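Local coordinates for aldehyde dehydrogenase (PDB 3I44), which probably oxidises aldehydes to carboxylic acids with NAD(P)+ as cofactor, at residues Ser302-Thr307 and Thr432-Ser437. The protein carries 1 engineered substitution. Residues are numbered along the deposited sequence; the frame is centred on the assembly and turned at random.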
loop_
_atom_site.group_PDB
_atom_site.type_symbol
_atom_site.label_atom_id
_atom_site.label_comp_id
_atom_site.label_asym_id
_atom_site.label_seq_id
_atom_site.Cartn_x
_atom_site.Cartn_y
_atom_site.Cartn_z
ATOM N N SER A 302 -12.793 19.446 8.905
ATOM C CA SER A 302 -13.099 18.101 8.549
ATOM C C SER A 302 -12.462 17.854 7.204
ATOM O O SER A 302 -12.700 18.587 6.237
ATOM C CB SER A 302 -14.621 17.876 8.496
ATOM O OG SER A 302 -15.151 17.937 9.800
ATOM N N CYS A 303 -11.649 16.804 7.121
ATOM C CA CYS A 303 -10.909 16.550 5.898
ATOM C C CYS A 303 -11.829 16.329 4.689
ATOM O O CYS A 303 -11.462 16.669 3.571
ATOM C CB CYS A 303 -9.929 15.396 6.126
ATOM S SG CYS A 303 -8.801 15.705 7.571
ATOM N N ASN A 304 -13.023 15.787 4.918
ATOM C CA ASN A 304 -13.995 15.515 3.842
ATOM C C ASN A 304 -15.088 16.574 3.645
ATOM O O ASN A 304 -16.045 16.356 2.878
ATOM C CB ASN A 304 -14.645 14.130 4.066
ATOM C CG ASN A 304 -15.641 14.118 5.220
ATOM O OD1 ASN A 304 -15.604 14.987 6.127
ATOM N ND2 ASN A 304 -16.505 13.109 5.231
ATOM N N ALA A 305 -14.953 17.729 4.294
ATOM C CA ALA A 305 -16.021 18.748 4.245
ATOM C C ALA A 305 -16.259 19.155 2.808
ATOM O O ALA A 305 -15.305 19.211 2.020
ATOM C CB ALA A 305 -15.677 19.994 5.086
ATOM N N PRO A 306 -17.523 19.436 2.449
ATOM C CA PRO A 306 -17.881 19.856 1.100
ATOM C C PRO A 306 -17.632 21.367 0.927
ATOM O O PRO A 306 -18.537 22.201 1.087
ATOM C CB PRO A 306 -19.366 19.499 1.016
ATOM C CG PRO A 306 -19.859 19.699 2.402
ATOM C CD PRO A 306 -18.722 19.221 3.282
ATOM N N THR A 307 -16.409 21.699 0.556
ATOM C CA THR A 307 -15.941 23.076 0.551
ATOM C C THR A 307 -16.029 23.783 -0.803
ATOM O O THR A 307 -15.910 24.997 -0.851
ATOM C CB THR A 307 -14.507 23.157 1.141
ATOM O OG1 THR A 307 -13.620 22.266 0.440
ATOM C CG2 THR A 307 -14.525 22.734 2.607
ATOM N N THR A 432 -14.020 12.756 -0.163
ATOM C CA THR A 432 -15.482 12.645 -0.405
ATOM C C THR A 432 -15.927 13.720 -1.349
ATOM O O THR A 432 -15.643 14.904 -1.122
ATOM C CB THR A 432 -16.306 12.812 0.885
ATOM O OG1 THR A 432 -15.845 11.894 1.883
ATOM C CG2 THR A 432 -17.779 12.534 0.623
ATOM N N ASN A 433 -16.635 13.334 -2.403
ATOM C CA ASN A 433 -17.386 14.262 -3.215
ATOM C C ASN A 433 -18.882 14.010 -2.952
ATOM O O ASN A 433 -19.264 12.912 -2.521
ATOM C CB ASN A 433 -17.075 14.054 -4.694
ATOM C CG ASN A 433 -15.740 14.682 -5.122
ATOM O OD1 ASN A 433 -15.423 15.786 -4.712
ATOM N ND2 ASN A 433 -14.981 13.982 -5.975
ATOM N N TYR A 434 -19.708 15.020 -3.249
ATOM C CA TYR A 434 -21.120 15.063 -2.889
ATOM C C TYR A 434 -21.940 15.453 -4.126
ATOM O O TYR A 434 -21.519 16.292 -4.956
ATOM C CB TYR A 434 -21.360 16.068 -1.755
ATOM C CG TYR A 434 -20.561 15.803 -0.492
ATOM C CD1 TYR A 434 -21.166 15.245 0.623
ATOM C CD2 TYR A 434 -19.192 16.113 -0.410
ATOM C CE1 TYR A 434 -20.434 14.980 1.802
ATOM C CE2 TYR A 434 -18.473 15.864 0.747
ATOM C CZ TYR A 434 -19.099 15.286 1.856
ATOM O OH TYR A 434 -18.412 15.026 3.029
ATOM N N ILE A 435 -23.114 14.848 -4.268
ATOM C CA ILE A 435 -23.990 15.111 -5.451
ATOM C C ILE A 435 -25.402 15.228 -4.952
ATOM O O ILE A 435 -25.865 14.360 -4.195
ATOM C CB ILE A 435 -23.951 13.971 -6.471
ATOM C CG1 ILE A 435 -22.516 13.689 -6.946
ATOM C CG2 ILE A 435 -24.864 14.260 -7.706
ATOM C CD1 ILE A 435 -22.358 12.330 -7.668
ATOM N N GLN A 436 -26.082 16.318 -5.335
ATOM C CA GLN A 436 -27.484 16.512 -5.016
ATOM C C GLN A 436 -28.320 16.628 -6.276
ATOM O O GLN A 436 -28.182 17.598 -7.047
ATOM C CB GLN A 436 -27.681 17.745 -4.140
ATOM C CG GLN A 436 -26.556 18.014 -3.162
ATOM C CD GLN A 436 -26.279 16.886 -2.167
ATOM O OE1 GLN A 436 -27.191 16.242 -1.620
ATOM N NE2 GLN A 436 -24.988 16.698 -1.871
ATOM N N SER A 437 -29.165 15.618 -6.508
ATOM C CA SER A 437 -30.158 15.656 -7.589
ATOM C C SER A 437 -31.243 14.611 -7.353
ATOM O O SER A 437 -30.967 13.495 -6.888
ATOM C CB SER A 437 -29.506 15.387 -8.941
ATOM O OG SER A 437 -30.470 15.135 -9.967
HETATM O O HOH W 1 -17.673 10.620 3.311
#
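Asn304 and Thr432 bring the backbones closest, their CA atoms 5.3 Å apart, where a loop meets the start of strand 432-436. The loop turns through a type I beta turn, Ser302 to Ala305, then an inverse gamma turn centred on Pro306, before entering strand 308-312 of the same sheet. Tyr434, two residues along the strand, reaches back to this loop: its CG stands anti to the carbonyl carbon (chi1 -57°), and OH donates a 2.7 Å hydrogen bond to Asn304 O. That oxygen lies at the ring edge, in plane, whereas the hydroxyl sits 43° out of the carbonyl plane. Pro306 CB sits over one ring face, toward its rim, in a CH-pi contact, 4.0 Å from the Tyr434 centroid; Thr432 CG2 packs on the opposite face, and the ring of His294 meets Tyr434 at about 90°. Alongside, Asn304 CB touches Thr432 OG1 at 3.3 Å, and a water 2.6 Å from Thr432 OG1 also takes a weak bond from Asn304 ND2. One tyrosine thus ties loop to sheet: its hydroxyl satisfies a turn carbonyl while both faces are packed, probably restricting ring rotation and steadying the turn just after Cys303, in a loop that probably corresponds to the catalytic-cysteine segment of aldehyde dehydrogenases.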